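Local coordinates for transmembrane protease (Mus musculus, PDB 2E7V), which probably cleaves peptide bonds as a membrane-anchored serine protease, represented here by its SEA domain, an extracellular module of many membrane-bound proteins, at residues H8-V16 / N104-E112; E44-E53 / M88-L99. All coordinates share one frame; numbering follows the deposited sequence.

Interaction 1. Residues H8-V16 / N104-E112; sequences HSSFQILNV and NLEIAPSNE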
loop_
_atom_site.group_PDB
_atom_site.type_symbol
_atom_site.label_atom_id
_atom_site.label_comp_id
_atom_site.label_asym_id
_atom_site.label_seq_id
_atom_site.Cartn_x
_atom_site.Cartn_y
_atom_site.Cartn_z
ATOM N N HIS A 8 0.475 -1.682 -10.293
ATOM C CA HIS A 8 1.337 -2.155 -9.225
ATOM C C HIS A 8 2.326 -1.072 -8.855
ATOM O O HIS A 8 2.680 -0.233 -9.686
ATOM C CB HIS A 8 2.084 -3.436 -9.637
ATOM C CG HIS A 8 3.108 -3.239 -10.713
ATOM N ND1 HIS A 8 2.790 -3.219 -12.053
ATOM C CD2 HIS A 8 4.450 -3.056 -10.643
ATOM C CE1 HIS A 8 3.889 -3.032 -12.763
ATOM N NE2 HIS A 8 4.911 -2.930 -11.930
ATOM N N SER A 9 2.752 -1.085 -7.596
ATOM C CA SER A 9 3.714 -0.121 -7.101
ATOM C C SER A 9 4.483 -0.745 -5.952
ATOM O O SER A 9 4.054 -1.752 -5.370
ATOM C CB SER A 9 2.996 1.135 -6.597
ATOM O OG SER A 9 1.986 1.531 -7.509
ATOM N N SER A 10 5.631 -0.154 -5.641
ATOM C CA SER A 10 6.445 -0.603 -4.522
ATOM C C SER A 10 6.274 0.482 -3.470
ATOM O O SER A 10 6.652 1.641 -3.682
ATOM C CB SER A 10 7.911 -0.722 -4.928
ATOM O OG SER A 10 8.088 -1.774 -5.861
ATOM N N PHE A 11 5.668 0.111 -2.351
ATOM C CA PHE A 11 5.407 1.047 -1.271
ATOM C C PHE A 11 6.386 0.891 -0.131
ATOM O O PHE A 11 6.628 -0.224 0.349
ATOM C CB PHE A 11 4.024 0.812 -0.673
ATOM C CG PHE A 11 2.889 1.128 -1.591
ATOM C CD1 PHE A 11 2.359 2.421 -1.643
ATOM C CD2 PHE A 11 2.303 0.127 -2.359
ATOM C CE1 PHE A 11 1.247 2.702 -2.452
ATOM C CE2 PHE A 11 1.207 0.398 -3.161
ATOM C CZ PHE A 11 0.673 1.695 -3.206
ATOM N N GLN A 12 6.927 2.005 0.329
ATOM C CA GLN A 12 7.817 1.955 1.479
ATOM C C GLN A 12 6.896 1.645 2.670
ATOM O O GLN A 12 5.898 2.332 2.880
ATOM C CB GLN A 12 8.500 3.311 1.685
ATOM C CG GLN A 12 9.613 3.620 0.689
ATOM C CD GLN A 12 9.267 4.755 -0.256
ATOM O OE1 GLN A 12 8.754 4.536 -1.359
ATOM N NE2 GLN A 12 9.538 5.983 0.176
ATOM N N ILE A 13 7.215 0.612 3.442
ATOM C CA ILE A 13 6.383 0.256 4.587
ATOM C C ILE A 13 7.025 0.871 5.821
ATOM O O ILE A 13 7.946 0.311 6.412
ATOM C CB ILE A 13 6.256 -1.287 4.728
ATOM C CG1 ILE A 13 5.710 -1.883 3.418
ATOM C CG2 ILE A 13 5.318 -1.640 5.883
ATOM C CD1 ILE A 13 4.389 -1.239 2.922
ATOM N N LEU A 14 6.527 2.045 6.194
ATOM C CA LEU A 14 7.063 2.804 7.311
ATOM C C LEU A 14 6.946 2.166 8.691
ATOM O O LEU A 14 5.990 1.455 8.990
ATOM C CB LEU A 14 6.409 4.196 7.344
ATOM C CG LEU A 14 6.314 4.988 6.033
ATOM C CD1 LEU A 14 5.658 6.343 6.295
ATOM C CD2 LEU A 14 7.707 5.191 5.442
ATOM N N ASN A 15 7.953 2.422 9.518
ATOM C CA ASN A 15 7.991 1.966 10.903
ATOM C C ASN A 15 8.010 0.453 11.150
ATOM O O ASN A 15 7.550 -0.015 12.195
ATOM C CB ASN A 15 6.821 2.624 11.644
ATOM C CG ASN A 15 6.745 4.126 11.376
ATOM O OD1 ASN A 15 5.661 4.724 11.333
ATOM N ND2 ASN A 15 7.907 4.743 11.199
ATOM N N VAL A 16 8.532 -0.309 10.194
ATOM C CA VAL A 16 8.627 -1.760 10.356
ATOM C C VAL A 16 10.035 -2.212 9.981
ATOM O O VAL A 16 10.506 -1.969 8.868
ATOM C CB VAL A 16 7.625 -2.524 9.461
ATOM C CG1 VAL A 16 7.739 -4.017 9.724
ATOM C CG2 VAL A 16 6.217 -2.047 9.717
ATOM N N ASN A 104 6.260 10.346 -0.982
ATOM C CA ASN A 104 6.701 9.026 -1.433
ATOM C C ASN A 104 5.541 8.045 -1.486
ATOM O O ASN A 104 4.544 8.204 -0.777
ATOM C CB ASN A 104 7.715 8.419 -0.459
ATOM C CG ASN A 104 9.090 8.982 -0.615
ATOM O OD1 ASN A 104 9.475 9.931 0.077
ATOM N ND2 ASN A 104 9.855 8.399 -1.528
ATOM N N LEU A 105 5.691 7.016 -2.312
ATOM C CA LEU A 105 4.682 5.977 -2.379
ATOM C C LEU A 105 4.981 5.204 -1.098
ATOM O O LEU A 105 5.956 4.446 -1.022
ATOM C CB LEU A 105 4.893 5.090 -3.606
ATOM C CG LEU A 105 4.334 5.680 -4.901
ATOM C CD1 LEU A 105 5.048 5.092 -6.106
ATOM C CD2 LEU A 105 2.841 5.396 -4.958
ATOM N N GLU A 106 4.148 5.425 -0.089
ATOM C CA GLU A 106 4.329 4.790 1.207
ATOM C C GLU A 106 3.017 4.406 1.870
ATOM O O GLU A 106 1.939 4.853 1.478
ATOM C CB GLU A 106 5.101 5.732 2.137
ATOM C CG GLU A 106 4.397 7.082 2.352
ATOM C CD GLU A 106 5.245 8.095 3.119
ATOM O OE1 GLU A 106 6.466 8.135 2.896
ATOM O OE2 GLU A 106 4.685 8.875 3.930
ATOM N N ILE A 107 3.137 3.562 2.888
ATOM C CA ILE A 107 2.014 3.076 3.672
ATOM C C ILE A 107 2.551 2.861 5.083
ATOM O O ILE A 107 3.584 2.203 5.253
ATOM C CB ILE A 107 1.503 1.715 3.147
ATOM C CG1 ILE A 107 1.053 1.847 1.687
ATOM C CG2 ILE A 107 0.352 1.209 4.033
ATOM C CD1 ILE A 107 0.483 0.572 1.103
ATOM N N ALA A 108 1.870 3.414 6.085
ATOM C CA ALA A 108 2.300 3.239 7.475
ATOM C C ALA A 108 1.299 2.385 8.259
ATOM O O ALA A 108 0.231 2.861 8.634
ATOM C CB ALA A 108 2.471 4.602 8.155
ATOM N N PRO A 109 1.625 1.100 8.502
ATOM C CA PRO A 109 0.715 0.229 9.253
ATOM C C PRO A 109 0.419 0.906 10.585
ATOM O O PRO A 109 -0.691 0.825 11.096
ATOM C CB PRO A 109 1.521 -1.064 9.411
ATOM C CG PRO A 109 2.341 -1.095 8.173
ATOM C CD PRO A 109 2.806 0.352 8.037
ATOM N N SER A 110 1.441 1.562 11.136
ATOM C CA SER A 110 1.310 2.331 12.371
ATOM C C SER A 110 2.078 3.649 12.218
ATOM O O SER A 110 3.196 3.674 11.695
ATOM C CB SER A 110 1.855 1.570 13.572
ATOM O OG SER A 110 1.462 2.226 14.769
ATOM N N ASN A 111 1.474 4.741 12.677
ATOM C CA ASN A 111 2.083 6.062 12.586
ATOM C C ASN A 111 2.802 6.435 13.885
ATOM O O ASN A 111 2.195 6.452 14.957
ATOM C CB ASN A 111 1.011 7.112 12.303
ATOM C CG ASN A 111 0.216 6.815 11.044
ATOM O OD1 ASN A 111 -0.793 6.107 11.066
ATOM N ND2 ASN A 111 0.679 7.351 9.935
ATOM N N GLU A 112 4.087 6.743 13.789
ATOM C CA GLU A 112 4.839 7.107 14.984
ATOM C C GLU A 112 4.620 8.562 15.352
ATOM O O GLU A 112 4.703 9.449 14.497
ATOM C CB GLU A 112 6.345 6.864 14.805
ATOM C CG GLU A 112 7.146 7.265 16.046
ATOM C CD GLU A 112 8.619 6.894 15.989
ATOM O OE1 GLU A 112 9.244 7.077 14.926
ATOM O OE2 GLU A 112 9.158 6.440 17.025
HETATM O O HOH W 1 4.164 0.412 11.003
#
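One face of the Phe11 ring is covered by Ile107, whose CD1 stands 3.8 Å from the ring centroid and 18° off the normal, a CH-pi contact displaced toward the rim. At the edge, in the ring plane, is the backbone N of Glu106, while Leu105 CD2 approaches Phe11 CE1 at 4.0 Å. With CG1 anti to the carbonyl carbon (chi1 -60°), Ile107 turns its CD1 end over Phe11. Three backbone bonds fix the pairing: Gln12 N to Leu105 O (3.0 Å, 168° at the hydrogen), Ile107 N to Gln12 O (3.0 Å) and Leu14 N to Ile107 O. The Gln12 chain, bent at chi2, brings CD to 3.4 Å from Leu105 O, out beyond that oxygen. A glycine in its place would probably leave the Leu105 carbonyl oxygen and the Asn104 side chain without the amide lying against them, opening a gap. Ile13 CG2 rests on Pro109 CG, and a water receives from Ser110 N and donates to Leu14 O. Pairing Gln12 with Glu106 and Ile13 with Ile107 in parallel, the short strand 106-107 forms an edge of the sheet in the alpha/beta sandwich of the SEA domain.

Interaction 2. Residues E44-E53 / M88-L99; sequences EFRGSSLKSE and MKTRIQSVLRRL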
loop_
_atom_site.group_PDB
_atom_site.type_symbol
_atom_site.label_atom_id
_atom_site.label_comp_id
_atom_site.label_asym_id
_atom_site.label_seq_id
_atom_site.Cartn_x
_atom_site.Cartn_y
_atom_site.Cartn_z
ATOM N N GLU A 44 -9.066 2.478 1.704
ATOM C CA GLU A 44 -8.917 3.768 1.032
ATOM C C GLU A 44 -9.726 3.842 -0.261
ATOM O O GLU A 44 -10.438 4.819 -0.504
ATOM C CB GLU A 44 -7.447 4.056 0.713
ATOM C CG GLU A 44 -6.578 4.327 1.925
ATOM C CD GLU A 44 -7.147 5.403 2.828
ATOM O OE1 GLU A 44 -7.672 6.411 2.303
ATOM O OE2 GLU A 44 -7.060 5.242 4.065
ATOM N N PHE A 45 -9.626 2.819 -1.100
ATOM C CA PHE A 45 -10.369 2.860 -2.351
ATOM C C PHE A 45 -11.865 2.740 -2.126
ATOM O O PHE A 45 -12.650 3.337 -2.866
ATOM C CB PHE A 45 -9.884 1.780 -3.312
ATOM C CG PHE A 45 -8.528 2.065 -3.893
ATOM C CD1 PHE A 45 -7.390 1.447 -3.384
ATOM C CD2 PHE A 45 -8.389 2.969 -4.940
ATOM C CE1 PHE A 45 -6.135 1.724 -3.912
ATOM C CE2 PHE A 45 -7.136 3.254 -5.477
ATOM C CZ PHE A 45 -6.005 2.628 -4.961
ATOM N N ARG A 46 -12.256 1.975 -1.112
ATOM C CA ARG A 46 -13.671 1.814 -0.791
ATOM C C ARG A 46 -14.236 3.178 -0.415
ATOM O O ARG A 46 -15.418 3.453 -0.623
ATOM C CB ARG A 46 -13.854 0.833 0.380
ATOM C CG ARG A 46 -13.657 -0.636 0.019
ATOM C CD ARG A 46 -14.609 -1.084 -1.079
ATOM N NE ARG A 46 -14.313 -2.440 -1.536
ATOM C CZ ARG A 46 -14.518 -2.873 -2.779
ATOM N NH1 ARG A 46 -15.022 -2.053 -3.694
ATOM N NH2 ARG A 46 -14.211 -4.122 -3.109
ATOM N N GLY A 47 -13.379 4.030 0.139
ATOM C CA GLY A 47 -13.799 5.369 0.520
ATOM C C GLY A 47 -13.280 6.416 -0.450
ATOM O O GLY A 47 -12.830 7.479 -0.031
ATOM N N SER A 48 -13.345 6.127 -1.748
ATOM C CA SER A 48 -12.858 7.060 -2.763
ATOM C C SER A 48 -13.787 7.107 -3.983
ATOM O O SER A 48 -14.800 6.415 -4.024
ATOM C CB SER A 48 -11.457 6.641 -3.220
ATOM O OG SER A 48 -11.540 5.524 -4.088
ATOM N N SER A 49 -13.418 7.913 -4.982
ATOM C CA SER A 49 -14.210 8.052 -6.209
ATOM C C SER A 49 -14.060 6.826 -7.094
ATOM O O SER A 49 -14.712 6.707 -8.140
ATOM C CB SER A 49 -13.764 9.293 -6.979
ATOM O OG SER A 49 -13.832 10.431 -6.140
ATOM N N LEU A 50 -13.192 5.917 -6.660
ATOM C CA LEU A 50 -12.923 4.671 -7.374
ATOM C C LEU A 50 -13.566 3.483 -6.673
ATOM O O LEU A 50 -13.231 2.337 -6.962
ATOM C CB LEU A 50 -11.409 4.442 -7.455
ATOM C CG LEU A 50 -10.636 5.099 -8.601
ATOM C CD1 LEU A 50 -9.152 5.073 -8.306
ATOM C CD2 LEU A 50 -10.931 4.357 -9.901
ATOM N N LYS A 51 -14.488 3.749 -5.757
ATOM C CA LYS A 51 -15.142 2.680 -5.004
ATOM C C LYS A 51 -15.851 1.634 -5.861
ATOM O O LYS A 51 -15.862 0.457 -5.506
ATOM C CB LYS A 51 -16.133 3.267 -3.991
ATOM C CG LYS A 51 -17.289 4.027 -4.606
ATOM C CD LYS A 51 -18.320 4.427 -3.552
ATOM C CE LYS A 51 -18.284 5.918 -3.228
ATOM N NZ LYS A 51 -17.069 6.312 -2.485
ATOM N N SER A 52 -16.433 2.055 -6.983
ATOM C CA SER A 52 -17.149 1.128 -7.858
ATOM C C SER A 52 -16.232 0.396 -8.834
ATOM O O SER A 52 -16.612 -0.629 -9.386
ATOM C CB SER A 52 -18.224 1.868 -8.657
ATOM O OG SER A 52 -17.637 2.726 -9.624
ATOM N N GLU A 53 -15.029 0.918 -9.043
ATOM C CA GLU A 53 -14.086 0.298 -9.974
ATOM C C GLU A 53 -13.051 -0.617 -9.320
ATOM O O GLU A 53 -12.598 -1.571 -9.943
ATOM C CB GLU A 53 -13.342 1.372 -10.781
ATOM C CG GLU A 53 -14.213 2.262 -11.676
ATOM C CD GLU A 53 -14.686 3.522 -10.977
ATOM O OE1 GLU A 53 -15.305 4.370 -11.644
ATOM O OE2 GLU A 53 -14.442 3.671 -9.762
ATOM N N MET A 88 -7.038 6.106 -15.682
ATOM C CA MET A 88 -7.246 5.340 -14.456
ATOM C C MET A 88 -6.108 5.618 -13.479
ATOM O O MET A 88 -6.318 5.728 -12.270
ATOM C CB MET A 88 -7.303 3.848 -14.780
ATOM C CG MET A 88 -7.577 2.951 -13.587
ATOM S SD MET A 88 -9.130 3.322 -12.767
ATOM C CE MET A 88 -10.255 3.452 -14.174
ATOM N N LYS A 89 -4.898 5.743 -14.017
ATOM C CA LYS A 89 -3.725 6.000 -13.199
ATOM C C LYS A 89 -3.813 7.297 -12.403
ATOM O O LYS A 89 -3.524 7.305 -11.216
ATOM C CB LYS A 89 -2.479 6.001 -14.082
ATOM C CG LYS A 89 -1.171 6.232 -13.359
ATOM C CD LYS A 89 -0.052 5.844 -14.319
ATOM C CE LYS A 89 1.316 6.234 -13.833
ATOM N NZ LYS A 89 2.319 5.871 -14.883
ATOM N N THR A 90 -4.208 8.388 -13.054
ATOM C CA THR A 90 -4.319 9.686 -12.386
ATOM C C THR A 90 -5.352 9.658 -11.264
ATOM O O THR A 90 -5.184 10.331 -10.249
ATOM C CB THR A 90 -4.691 10.812 -13.394
ATOM O OG1 THR A 90 -5.888 10.456 -14.099
ATOM C CG2 THR A 90 -3.563 11.007 -14.399
ATOM N N ARG A 91 -6.417 8.882 -11.447
ATOM C CA ARG A 91 -7.445 8.765 -10.418
ATOM C C ARG A 91 -6.870 7.977 -9.246
ATOM O O ARG A 91 -7.117 8.289 -8.077
ATOM C CB ARG A 91 -8.681 8.027 -10.963
ATOM C CG ARG A 91 -9.339 8.661 -12.190
ATOM C CD ARG A 91 -10.453 7.749 -12.738
ATOM N NE ARG A 91 -11.527 7.549 -11.762
ATOM C CZ ARG A 91 -12.514 6.665 -11.898
ATOM N NH1 ARG A 91 -12.573 5.882 -12.970
ATOM N NH2 ARG A 91 -13.449 6.566 -10.963
ATOM N N ILE A 92 -6.097 6.949 -9.569
ATOM C CA ILE A 92 -5.498 6.106 -8.541
ATOM C C ILE A 92 -4.505 6.903 -7.717
ATOM O O ILE A 92 -4.489 6.817 -6.486
ATOM C CB ILE A 92 -4.790 4.871 -9.171
ATOM C CG1 ILE A 92 -5.835 3.935 -9.780
ATOM C CG2 ILE A 92 -3.965 4.136 -8.100
ATOM C CD1 ILE A 92 -5.253 2.751 -10.565
ATOM N N GLN A 93 -3.686 7.701 -8.394
ATOM C CA GLN A 93 -2.691 8.518 -7.708
ATOM C C GLN A 93 -3.307 9.463 -6.675
ATOM O O GLN A 93 -2.717 9.718 -5.612
ATOM C CB GLN A 93 -1.889 9.310 -8.735
ATOM C CG GLN A 93 -0.922 8.458 -9.546
ATOM C CD GLN A 93 -0.314 9.224 -10.709
ATOM O OE1 GLN A 93 -1.023 9.917 -11.442
ATOM N NE2 GLN A 93 0.996 9.091 -10.894
ATOM N N SER A 94 -4.502 9.963 -6.967
ATOM C CA SER A 94 -5.150 10.874 -6.037
ATOM C C SER A 94 -5.592 10.157 -4.770
ATOM O O SER A 94 -5.749 10.787 -3.724
ATOM C CB SER A 94 -6.329 11.586 -6.713
ATOM O OG SER A 94 -5.855 12.613 -7.578
ATOM N N VAL A 95 -5.774 8.841 -4.852
ATOM C CA VAL A 95 -6.155 8.074 -3.670
ATOM C C VAL A 95 -4.904 7.694 -2.884
ATOM O O VAL A 95 -4.856 7.851 -1.659
ATOM C CB VAL A 95 -6.943 6.793 -4.047
ATOM C CG1 VAL A 95 -7.301 6.012 -2.790
ATOM C CG2 VAL A 95 -8.215 7.172 -4.801
ATOM N N LEU A 96 -3.877 7.221 -3.588
ATOM C CA LEU A 96 -2.637 6.814 -2.925
ATOM C C LEU A 96 -1.989 7.973 -2.169
ATOM O O LEU A 96 -1.348 7.784 -1.134
ATOM C CB LEU A 96 -1.651 6.226 -3.949
ATOM C CG LEU A 96 -2.150 4.988 -4.705
ATOM C CD1 LEU A 96 -1.057 4.499 -5.625
ATOM C CD2 LEU A 96 -2.568 3.875 -3.746
ATOM N N ARG A 97 -2.183 9.179 -2.688
ATOM C CA ARG A 97 -1.640 10.371 -2.071
ATOM C C ARG A 97 -2.151 10.509 -0.636
ATOM O O ARG A 97 -1.488 11.108 0.207
ATOM C CB ARG A 97 -2.035 11.601 -2.896
ATOM C CG ARG A 97 -1.461 12.913 -2.407
ATOM C CD ARG A 97 -1.217 13.891 -3.567
ATOM N NE ARG A 97 -2.419 14.231 -4.338
ATOM C CZ ARG A 97 -2.984 13.447 -5.256
ATOM N NH1 ARG A 97 -2.465 12.257 -5.534
ATOM N NH2 ARG A 97 -4.065 13.856 -5.909
ATOM N N ARG A 98 -3.328 9.951 -0.359
ATOM C CA ARG A 98 -3.892 10.032 0.988
ATOM C C ARG A 98 -3.096 9.174 1.980
ATOM O O ARG A 98 -3.112 9.423 3.192
ATOM C CB ARG A 98 -5.361 9.587 0.974
ATOM C CG ARG A 98 -6.181 10.248 -0.115
ATOM C CD ARG A 98 -7.690 10.127 0.093
ATOM N NE ARG A 98 -8.131 8.772 0.408
ATOM C CZ ARG A 98 -9.390 8.355 0.301
ATOM N NH1 ARG A 98 -10.333 9.187 -0.121
ATOM N NH2 ARG A 98 -9.714 7.115 0.641
ATOM N N LEU A 99 -2.395 8.171 1.462
ATOM C CA LEU A 99 -1.596 7.273 2.295
ATOM C C LEU A 99 -0.200 7.824 2.566
ATOM O O LEU A 99 0.486 7.360 3.477
ATOM C CB LEU A 99 -1.454 5.905 1.617
ATOM C CG LEU A 99 -2.701 5.029 1.655
ATOM C CD1 LEU A 99 -2.580 3.882 0.652
ATOM C CD2 LEU A 99 -2.884 4.508 3.092
#
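Val95 is the bump that fills the hollow between Phe45 and Ser48: its CG1 lies over one face of the Phe45 ring, 4.0 Å from the centroid, while CG2 presses on Ser48 CB at 3.6 Å. Rotation to chi1 179° sets CG1 anti to the backbone N, aiming it at the ring and CG2 at Ser48. Ile92 CG2 meets the ring edge near CZ, and Leu96 CD2 reaches the same atom obliquely. Here the end of helix 28-46 and the following turn settle on helix 85-96, the two helices covering one side of the sheet in the SEA fold; Ser48 OG accepts from Leu50 N in an ST turn. Leu50 is the returning bump. Its CD1 packs on Ile92 CG1; CD2 touches Met88 SD (3.5 Å) and also sits over the centre of the Arg91 guanidinium, 3.4 Å above its plane. At that guanidinium's edge, NH2 forms a salt bridge with Glu53 OE1 (3.0 Å, 164° at the hydrogen) and a weak bond to Ser49 O. At the far end Arg98 grips Gly47 O with NH1 and NH2, and NH2 also bridges Glu44 OE1 at 2.7 Å, carboxylate and guanidinium planes 89° apart.

Interaction 1 adds strand 106-107 to the sheet, whereas interaction 2 joins the two helices lying against it, and along the chain the second is nested inside the loop that the first closes. Both are partly buried, but interaction 1 lies nearer the middle, its centre about 7 Å from the centre of the chain against about 12 Å for interaction 2. They touch: Leu96 CD2 packs on Phe11 CZ at 3.9 Å, and Leu99 CB lies 3.6 Å from Glu106 O. Their polar chemistry differs. Strand-to-strand backbone bonds hold 8-16/104-112, where Ser101 and Ser102 bond the buried Glu106 carboxylate, while 44-53/88-99 relies on arginine side chains binding carboxylates and turn carbonyls.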